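Local coordinates for DNA damage response protein Rtt109, putative (Neosartorya fumigata, PDB 5ZB9) that probably transfers acetyl groups from acetyl-CoA to lysine side chains of histone H3, an activity linked to DNA replication and the response to DNA damage, at residues V7-D11 with F122-T126; I25-A31 with G413-L419; S49-H55 with E77-T83. Residues are numbered along the deposited sequence.

Contact 1: residues V7-D11 with F122-T126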
loop_
_atom_site.group_PDB
_atom_site.type_symbol
_atom_site.label_atom_id
_atom_site.label_comp_id
_atom_site.label_asym_id
_atom_site.label_seq_id
_atom_site.Cartn_x
_atom_site.Cartn_y
_atom_site.Cartn_z
ATOM N N VAL A 7 17.605 -6.484 -8.603
ATOM C CA VAL A 7 16.341 -7.126 -8.949
ATOM C C VAL A 7 15.634 -6.371 -10.079
ATOM O O VAL A 7 15.677 -5.141 -10.146
ATOM C CB VAL A 7 15.416 -7.227 -7.723
ATOM C CG1 VAL A 7 14.109 -7.910 -8.086
ATOM C CG2 VAL A 7 16.115 -7.985 -6.605
ATOM N N ASP A 8 15.003 -7.124 -10.973
ATOM C CA ASP A 8 14.317 -6.566 -12.131
ATOM C C ASP A 8 12.812 -6.819 -12.025
ATOM O O ASP A 8 12.380 -7.949 -11.787
ATOM C CB ASP A 8 14.873 -7.179 -13.422
ATOM C CG ASP A 8 14.274 -6.559 -14.668
ATOM O OD1 ASP A 8 14.188 -5.313 -14.720
ATOM O OD2 ASP A 8 13.885 -7.306 -15.594
ATOM N N LEU A 9 12.012 -5.771 -12.203
ATOM C CA LEU A 9 10.568 -5.903 -12.066
ATOM C C LEU A 9 9.986 -6.800 -13.153
ATOM O O LEU A 9 9.229 -7.726 -12.855
ATOM C CB LEU A 9 9.894 -4.533 -12.093
ATOM C CG LEU A 9 8.364 -4.549 -12.139
ATOM C CD1 LEU A 9 7.773 -5.420 -11.025
ATOM C CD2 LEU A 9 7.825 -3.134 -12.052
ATOM N N GLY A 10 10.343 -6.531 -14.406
ATOM C CA GLY A 10 9.806 -7.291 -15.524
ATOM C C GLY A 10 10.147 -8.766 -15.428
ATOM O O GLY A 10 9.352 -9.631 -15.790
ATOM N N ASP A 11 11.335 -9.057 -14.920
ATOM C CA ASP A 11 11.759 -10.435 -14.758
ATOM C C ASP A 11 11.042 -11.125 -13.600
ATOM O O ASP A 11 10.665 -12.293 -13.706
ATOM C CB ASP A 11 13.265 -10.506 -14.542
ATOM C CG ASP A 11 13.817 -11.889 -14.802
ATOM O OD1 ASP A 11 13.580 -12.423 -15.918
ATOM O OD2 ASP A 11 14.469 -12.439 -13.884
ATOM N N PHE A 122 8.370 -6.672 -5.249
ATOM C CA PHE A 122 9.483 -5.961 -5.854
ATOM C C PHE A 122 9.896 -4.751 -5.028
ATOM O O PHE A 122 11.079 -4.562 -4.754
ATOM C CB PHE A 122 9.112 -5.534 -7.273
ATOM C CG PHE A 122 10.120 -4.639 -7.919
ATOM C CD1 PHE A 122 11.313 -5.151 -8.400
ATOM C CD2 PHE A 122 9.873 -3.289 -8.062
ATOM C CE1 PHE A 122 12.244 -4.331 -9.001
ATOM C CE2 PHE A 122 10.803 -2.467 -8.664
ATOM C CZ PHE A 122 11.988 -2.994 -9.133
ATOM N N LEU A 123 8.923 -3.937 -4.619
ATOM C CA LEU A 123 9.229 -2.715 -3.884
ATOM C C LEU A 123 9.759 -3.031 -2.485
ATOM O O LEU A 123 10.575 -2.286 -1.945
ATOM C CB LEU A 123 7.994 -1.810 -3.803
ATOM C CG LEU A 123 7.446 -1.321 -5.152
ATOM C CD1 LEU A 123 6.104 -0.613 -4.992
ATOM C CD2 LEU A 123 8.453 -0.421 -5.877
ATOM N N VAL A 124 9.304 -4.138 -1.899
ATOM C CA VAL A 124 9.805 -4.549 -0.593
ATOM C C VAL A 124 11.270 -4.980 -0.672
ATOM O O VAL A 124 12.087 -4.557 0.146
ATOM C CB VAL A 124 8.976 -5.702 -0.001
ATOM C CG1 VAL A 124 9.691 -6.304 1.197
ATOM C CG2 VAL A 124 7.586 -5.212 0.387
ATOM N N GLN A 125 11.599 -5.809 -1.664
ATOM C CA GLN A 125 12.974 -6.269 -1.861
ATOM C C GLN A 125 13.944 -5.110 -2.041
ATOM O O GLN A 125 15.060 -5.150 -1.535
ATOM C CB GLN A 125 13.076 -7.203 -3.073
ATOM C CG GLN A 125 12.233 -8.472 -2.958
ATOM C CD GLN A 125 12.176 -9.262 -4.262
ATOM O OE1 GLN A 125 13.082 -9.176 -5.094
ATOM N NE2 GLN A 125 11.104 -10.029 -4.444
ATOM N N THR A 126 13.511 -4.073 -2.747
ATOM C CA THR A 126 14.415 -2.995 -3.131
ATOM C C THR A 126 14.419 -1.808 -2.177
ATOM O O THR A 126 15.196 -0.881 -2.365
ATOM C CB THR A 126 14.081 -2.460 -4.542
ATOM O OG1 THR A 126 12.762 -1.913 -4.545
ATOM C CG2 THR A 126 14.155 -3.565 -5.577
#

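Contact 2: residues I25-A31 with G413-L419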
loop_
_atom_site.group_PDB
_atom_site.type_symbol
_atom_site.label_atom_id
_atom_site.label_comp_id
_atom_site.label_asym_id
_atom_site.label_seq_id
_atom_site.Cartn_x
_atom_site.Cartn_y
_atom_site.Cartn_z
ATOM N N ILE A 25 4.713 -3.551 -19.481
ATOM C CA ILE A 25 4.711 -2.783 -18.247
ATOM C C ILE A 25 5.448 -1.457 -18.382
ATOM O O ILE A 25 6.468 -1.348 -19.069
ATOM C CB ILE A 25 5.332 -3.584 -17.079
ATOM C CG1 ILE A 25 6.768 -3.994 -17.403
ATOM C CG2 ILE A 25 4.496 -4.797 -16.787
ATOM C CD1 ILE A 25 7.521 -4.506 -16.219
ATOM N N ARG A 26 4.904 -0.443 -17.726
ATOM C CA ARG A 26 5.574 0.835 -17.612
ATOM C C ARG A 26 5.543 1.243 -16.146
ATOM O O ARG A 26 4.490 1.500 -15.560
ATOM C CB ARG A 26 4.920 1.889 -18.512
ATOM C CG ARG A 26 5.056 1.555 -19.998
ATOM C CD ARG A 26 4.325 2.535 -20.921
ATOM N NE ARG A 26 4.593 2.234 -22.327
ATOM C CZ ARG A 26 3.849 1.428 -23.080
ATOM N NH1 ARG A 26 2.772 0.845 -22.573
ATOM N NH2 ARG A 26 4.178 1.206 -24.343
ATOM N N HIS A 27 6.721 1.255 -15.551
ATOM C CA HIS A 27 6.888 1.607 -14.168
ATOM C C HIS A 27 7.550 2.981 -14.112
ATOM O O HIS A 27 8.696 3.144 -14.521
ATOM C CB HIS A 27 7.728 0.531 -13.470
ATOM C CG HIS A 27 8.151 0.885 -12.079
ATOM N ND1 HIS A 27 9.194 0.250 -11.441
ATOM C CD2 HIS A 27 7.678 1.804 -11.205
ATOM C CE1 HIS A 27 9.347 0.763 -10.234
ATOM N NE2 HIS A 27 8.442 1.711 -10.067
ATOM N N ILE A 28 6.828 3.987 -13.642
ATOM C CA ILE A 28 7.456 5.287 -13.510
ATOM C C ILE A 28 7.516 5.640 -12.039
ATOM O O ILE A 28 6.663 5.232 -11.261
ATOM C CB ILE A 28 6.720 6.384 -14.321
ATOM C CG1 ILE A 28 5.315 6.619 -13.787
ATOM C CG2 ILE A 28 6.657 6.011 -15.809
ATOM C CD1 ILE A 28 4.605 7.736 -14.505
ATOM N N SER A 29 8.552 6.368 -11.649
ATOM C CA SER A 29 8.704 6.748 -10.255
ATOM C C SER A 29 9.248 8.160 -10.129
ATOM O O SER A 29 9.657 8.769 -11.116
ATOM C CB SER A 29 9.618 5.762 -9.520
ATOM O OG SER A 29 10.971 5.906 -9.915
ATOM N N SER A 30 9.232 8.684 -8.910
ATOM C CA SER A 30 9.829 9.984 -8.638
ATOM C C SER A 30 10.911 9.806 -7.582
ATOM O O SER A 30 10.896 8.834 -6.831
ATOM C CB SER A 30 8.769 10.988 -8.184
ATOM O OG SER A 30 8.157 10.566 -6.979
ATOM N N ALA A 31 11.867 10.722 -7.530
ATOM C CA ALA A 31 12.952 10.576 -6.567
ATOM C C ALA A 31 12.407 10.930 -5.204
ATOM O O ALA A 31 11.451 11.705 -5.114
ATOM C CB ALA A 31 14.132 11.460 -6.931
ATOM N N GLY A 413 15.096 0.192 -6.840
ATOM C CA GLY A 413 13.780 -0.121 -7.364
ATOM C C GLY A 413 13.151 1.043 -8.099
ATOM O O GLY A 413 11.944 1.256 -8.026
ATOM N N ARG A 414 13.975 1.806 -8.804
ATOM C CA ARG A 414 13.481 2.922 -9.591
ATOM C C ARG A 414 12.796 2.407 -10.850
ATOM O O ARG A 414 13.073 1.302 -11.322
ATOM C CB ARG A 414 14.623 3.875 -9.931
ATOM C CG ARG A 414 15.177 4.583 -8.705
ATOM C CD ARG A 414 16.323 5.520 -9.045
ATOM N NE ARG A 414 17.594 4.812 -9.154
ATOM C CZ ARG A 414 18.392 4.860 -10.215
ATOM N NH1 ARG A 414 18.055 5.594 -11.271
ATOM N NH2 ARG A 414 19.531 4.177 -10.221
ATOM N N GLY A 415 11.876 3.191 -11.386
ATOM C CA GLY A 415 11.143 2.742 -12.553
ATOM C C GLY A 415 11.936 2.812 -13.845
ATOM O O GLY A 415 13.095 3.216 -13.862
ATOM N N HIS A 416 11.292 2.402 -14.931
ATOM C CA HIS A 416 11.802 2.631 -16.271
ATOM C C HIS A 416 12.110 4.107 -16.488
ATOM O O HIS A 416 13.026 4.456 -17.227
ATOM C CB HIS A 416 10.792 2.137 -17.303
ATOM C CG HIS A 416 10.492 0.679 -17.188
ATOM N ND1 HIS A 416 9.275 0.201 -16.753
ATOM C CD2 HIS A 416 11.255 -0.412 -17.436
ATOM C CE1 HIS A 416 9.299 -1.120 -16.744
ATOM N NE2 HIS A 416 10.489 -1.518 -17.155
ATOM N N ALA A 417 11.336 4.970 -15.836
ATOM C CA ALA A 417 11.556 6.406 -15.894
ATOM C C ALA A 417 11.456 7.030 -14.512
ATOM O O ALA A 417 10.462 6.856 -13.804
ATOM C CB ALA A 417 10.558 7.059 -16.835
ATOM N N VAL A 418 12.499 7.745 -14.125
ATOM C CA VAL A 418 12.459 8.540 -12.913
ATOM C C VAL A 418 12.105 9.972 -13.282
ATOM O O VAL A 418 12.886 10.659 -13.930
ATOM C CB VAL A 418 13.795 8.502 -12.171
ATOM C CG1 VAL A 418 13.728 9.371 -10.930
ATOM C CG2 VAL A 418 14.160 7.056 -11.821
ATOM N N LEU A 419 10.915 10.407 -12.889
ATOM C CA LEU A 419 10.444 11.740 -13.221
ATOM C C LEU A 419 10.568 12.687 -12.042
ATOM O O LEU A 419 10.590 12.261 -10.885
ATOM C CB LEU A 419 8.991 11.698 -13.683
ATOM C CG LEU A 419 8.743 10.746 -14.839
ATOM C CD1 LEU A 419 7.258 10.699 -15.190
ATOM C CD2 LEU A 419 9.581 11.170 -16.035
HETATM O O HOH W 1 11.383 -1.039 -12.866
#

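Contact 3: residues S49-H55 with E77-T83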
loop_
_atom_site.group_PDB
_atom_site.type_symbol
_atom_site.label_atom_id
_atom_site.label_comp_id
_atom_site.label_asym_id
_atom_site.label_seq_id
_atom_site.Cartn_x
_atom_site.Cartn_y
_atom_site.Cartn_z
ATOM N N SER A 49 11.431 13.522 10.468
ATOM C CA SER A 49 11.857 13.821 9.113
ATOM C C SER A 49 11.469 12.669 8.191
ATOM O O SER A 49 11.861 11.522 8.418
ATOM C CB SER A 49 13.365 14.062 9.066
ATOM O OG SER A 49 13.777 14.322 7.734
ATOM N N THR A 50 10.698 12.974 7.154
ATOM C CA THR A 50 10.112 11.935 6.315
ATOM C C THR A 50 10.273 12.247 4.829
ATOM O O THR A 50 10.067 13.382 4.388
ATOM C CB THR A 50 8.604 11.747 6.644
ATOM O OG1 THR A 50 8.438 11.529 8.053
ATOM C CG2 THR A 50 8.022 10.566 5.892
ATOM N N PHE A 51 10.647 11.237 4.054
ATOM C CA PHE A 51 10.725 11.396 2.607
ATOM C C PHE A 51 9.731 10.466 1.933
ATOM O O PHE A 51 9.407 9.408 2.469
ATOM C CB PHE A 51 12.147 11.125 2.111
ATOM C CG PHE A 51 13.156 12.114 2.623
ATOM C CD1 PHE A 51 13.746 11.942 3.868
ATOM C CD2 PHE A 51 13.501 13.228 1.865
ATOM C CE1 PHE A 51 14.668 12.860 4.348
ATOM C CE2 PHE A 51 14.422 14.149 2.339
ATOM C CZ PHE A 51 15.008 13.963 3.582
ATOM N N CYS A 52 9.233 10.863 0.770
ATOM C CA CYS A 52 8.321 10.004 0.034
ATOM C C CYS A 52 8.776 9.807 -1.401
ATOM O O CYS A 52 9.318 10.715 -2.025
ATOM C CB CYS A 52 6.897 10.564 0.055
ATOM S SG CYS A 52 5.682 9.425 -0.660
ATOM N N GLU A 53 8.541 8.604 -1.911
ATOM C CA GLU A 53 8.896 8.231 -3.271
ATOM C C GLU A 53 7.650 7.668 -3.949
ATOM O O GLU A 53 7.064 6.711 -3.455
ATOM C CB GLU A 53 10.045 7.211 -3.255
ATOM C CG GLU A 53 10.452 6.616 -4.604
ATOM C CD GLU A 53 11.564 5.561 -4.473
ATOM O OE1 GLU A 53 12.053 5.351 -3.347
ATOM O OE2 GLU A 53 11.956 4.941 -5.492
ATOM N N ASN A 54 7.225 8.273 -5.056
ATOM C CA ASN A 54 6.063 7.773 -5.788
ATOM C C ASN A 54 6.423 6.678 -6.778
ATOM O O ASN A 54 7.446 6.757 -7.451
ATOM C CB ASN A 54 5.363 8.895 -6.552
ATOM C CG ASN A 54 4.883 10.010 -5.657
ATOM O OD1 ASN A 54 4.675 9.824 -4.459
ATOM N ND2 ASN A 54 4.696 11.184 -6.239
ATOM N N HIS A 55 5.569 5.663 -6.867
ATOM C CA HIS A 55 5.706 4.611 -7.868
ATOM C C HIS A 55 4.379 4.349 -8.543
ATOM O O HIS A 55 3.350 4.236 -7.877
ATOM C CB HIS A 55 6.203 3.311 -7.250
ATOM C CG HIS A 55 7.596 3.385 -6.724
ATOM N ND1 HIS A 55 8.695 3.069 -7.493
ATOM C CD2 HIS A 55 8.073 3.725 -5.505
ATOM C CE1 HIS A 55 9.791 3.216 -6.769
ATOM N NE2 HIS A 55 9.440 3.611 -5.557
ATOM N N GLU A 77 -0.739 2.529 -8.039
ATOM C CA GLU A 77 0.190 3.502 -7.485
ATOM C C GLU A 77 0.582 3.098 -6.078
ATOM O O GLU A 77 -0.263 2.727 -5.268
ATOM C CB GLU A 77 -0.402 4.911 -7.472
ATOM C CG GLU A 77 0.590 5.964 -6.967
ATOM C CD GLU A 77 0.027 7.381 -6.971
ATOM O OE1 GLU A 77 0.614 8.255 -7.648
ATOM O OE2 GLU A 77 -0.989 7.628 -6.286
ATOM N N VAL A 78 1.876 3.167 -5.797
ATOM C CA VAL A 78 2.388 2.835 -4.480
ATOM C C VAL A 78 3.306 3.935 -3.974
ATOM O O VAL A 78 4.223 4.340 -4.680
ATOM C CB VAL A 78 3.165 1.523 -4.497
ATOM C CG1 VAL A 78 3.598 1.170 -3.098
ATOM C CG2 VAL A 78 2.325 0.406 -5.114
ATOM N N LEU A 79 3.054 4.419 -2.760
ATOM C CA LEU A 79 3.902 5.435 -2.152
ATOM C C LEU A 79 4.845 4.805 -1.136
ATOM O O LEU A 79 4.407 4.076 -0.238
ATOM C CB LEU A 79 3.054 6.511 -1.480
ATOM C CG LEU A 79 1.853 7.034 -2.271
ATOM C CD1 LEU A 79 1.046 8.004 -1.410
ATOM C CD2 LEU A 79 2.291 7.692 -3.572
ATOM N N VAL A 80 6.140 5.076 -1.275
ATOM C CA VAL A 80 7.120 4.580 -0.316
ATOM C C VAL A 80 7.585 5.720 0.572
ATOM O O VAL A 80 8.174 6.685 0.094
ATOM C CB VAL A 80 8.345 3.937 -1.006
ATOM C CG1 VAL A 80 9.280 3.325 0.031
ATOM C CG2 VAL A 80 7.910 2.883 -2.007
ATOM N N TYR A 81 7.293 5.613 1.865
ATOM C CA TYR A 81 7.740 6.589 2.855
ATOM C C TYR A 81 8.962 6.069 3.594
ATOM O O TYR A 81 9.084 4.870 3.836
ATOM C CB TYR A 81 6.638 6.900 3.866
ATOM C CG TYR A 81 5.357 7.453 3.283
ATOM C CD1 TYR A 81 4.326 6.606 2.886
ATOM C CD2 TYR A 81 5.164 8.819 3.154
ATOM C CE1 TYR A 81 3.154 7.111 2.368
ATOM C CE2 TYR A 81 3.992 9.332 2.631
ATOM C CZ TYR A 81 2.993 8.477 2.241
ATOM O OH TYR A 81 1.828 8.993 1.724
ATOM N N GLY A 82 9.862 6.974 3.956
ATOM C CA GLY A 82 11.016 6.613 4.754
ATOM C C GLY A 82 11.265 7.584 5.889
ATOM O O GLY A 82 11.254 8.797 5.698
ATOM N N THR A 83 11.448 7.041 7.085
ATOM C CA THR A 83 12.025 7.781 8.202
ATOM C C THR A 83 13.292 7.049 8.636
ATOM O O THR A 83 13.692 6.064 8.014
ATOM C CB THR A 83 11.066 7.899 9.411
ATOM O OG1 THR A 83 10.780 6.592 9.926
ATOM C CG2 THR A 83 9.777 8.600 9.022
#

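Contact 1: residues V7-D11 with F122-T126
This is an apolar contact between two helix ends: the start of helix 9-16, near the N-terminus, packs against the last turns of helix 111-127. The aromatic ring of Phe122 lies at its centre. Leu9 CB sits 3.8 Å from the Phe122 ring centroid and only 8° off the ring normal, a CH-pi contact over the face, and Leu9 N is 3.5 Å from Phe122 CE1. The backbone from Val7 to Leu9 is therefore close to the ring, with Val7 O near its edge, 3.7 Å from Phe122 CE1. A flat, wide side chain suits this place because it can meet both the valine before the helix and the leucine of its first turn. Val7 adds its CG1, 3.9 Å from Phe122 CD1 and 3.4 Å from Gln125 OE1. Phe122, Gln125 and Thr126 are spaced i, i+3, i+4, so all three project from one side of their helix.

Some polar groups are engaged within each segment. Asp8 is the N-cap residue, its OD2 accepting a weak bond from Asp11 N at 3.2 Å; its short carboxylate suits a position where backbone NH groups lack helical partners. Thr126 OG1 donates to Phe122 O at 3.1 Å, and its methyl CG2 lies 4.4 Å from Val7 CB. The Asp11 carboxylate is paired outside, in salt bridges with Lys15 and Arg469. His27 of strand 22-35 touches both Leu9 and Phe122, which places the pair against the sheet. With van der Waals and CH-pi forces alone joining the segments, the contact depends on shape and on the burial of Leu9 and Phe122.

Contact 2: residues I25-A31 with G413-L419
Two straight backbone bonds set the parallel register: Leu419 N to Ser29 O at 2.7 Å and Ser29 N to Ala417 O at 2.9 Å. Two further bonds, each using one side-chain atom, join the residues just before strand 417-419 to 25-31. His27 N donates to His416 ND1 at 3.0 Å, so an imidazole stands in for a backbone carbonyl, and Gly415 N donates to Ser29 OG at 3.2 Å; a serine hydroxyl, held close to its own backbone, can accept from an NH of the adjoining segment. His27 O receives only weak bonds, from His416 N at 2.7 Å and Ala417 N at 3.5 Å. A water links His27 ND1 (2.9 Å) to Arg414 O (3.3 Å), while His27 NE2 is hydrogen-bonded to His55 ND1.

Gly415 CA lies 3.4 Å from the centroid of the His27 ring, over its face; a CB here would clash with His27 O. On the face bearing Ile28, Ala417 and Leu419, Ile28 CG2 is 4.2 Å from Ala417 CB and Ile28 CD1 is 4.0 Å from Leu419 CD1.

Helix 439-457 packs on this face through Val453 and Ala457. Strand 50-61 runs antiparallel along the other edge of 25-31, bonding Ile28 to Phe56, while His416 NE2 reaches Gln464 of strand 464-467.

Contact 3: residues S49-H55 with E77-T83
Cys52 rests its sulfur on an aromatic ring: SG lies 4.0 Å from the centroid of Tyr81, 23° off the ring normal, a sulfur-aromatic contact over the face. The same SG is 4.0 Å from Leu79 CB, so a small, polarisable side chain fills the space between tyrosine and leucine. Cys52 also touches Cys35 of strand 22-35; the two are joined by a disulfide in another structure of this protein, but not in this one.

Beneath the side chains run six backbone bonds, paired at Phe51-Gly82, Glu53-Val80 and His55-Val78. They are 2.8 to 3.0 Å long, from Glu53 N to Val80 O and Val78 N to His55 O at 2.8 Å, up to Phe51 N to Gly82 O at 3.0 Å. This is the regular antiparallel pattern of a beta hairpin, strands 50-61 and 71-82, within the central mixed sheet of the acetyltransferase. Cys52-Tyr81 and Asn54-Leu79 are its non-hydrogen-bonded pairs, and Asn54 OD1 comes within 3.3 Å of Leu79 CD2.

The face bearing Val78, Val80, Glu53 and His55 turns to helix 111-127, where the branched valines pack: Val78 on Phe119 and Leu123, Val80 on His127. His55 CD2 is 3.6 Å from Val80 CG2, while His55 ND1 is hydrogen-bonded to His27. At the far end of the pairing Glu77 binds Ser92 and forms a salt bridge with Lys93 on the next strand, 86-96.

In the fold
His27 ties the three sites together. Its ND1 is 3.7 Å from Leu9 CD2 of contact 1, and its NE2 is 2.9 Å from His55 ND1 of contact 3, a probable hydrogen bond. Strands 22-35 and 50-61 are neighbours in one sheet, and the centres of contacts 2 and 3 are about 13 Å apart; contact 1 lies about 12 Å from contact 2 and about 16 Å from contact 3, centre to centre. Contact 3 also meets helix 111-127, with Val78 CG1 3.6 Å from Leu123 CD1. No CoA is bound to this chain, but Ala94, a CoA-binding residue, is about 7 Å from Glu77, side chain to side chain, whereas Leu112 is about 11 Å from Ile25.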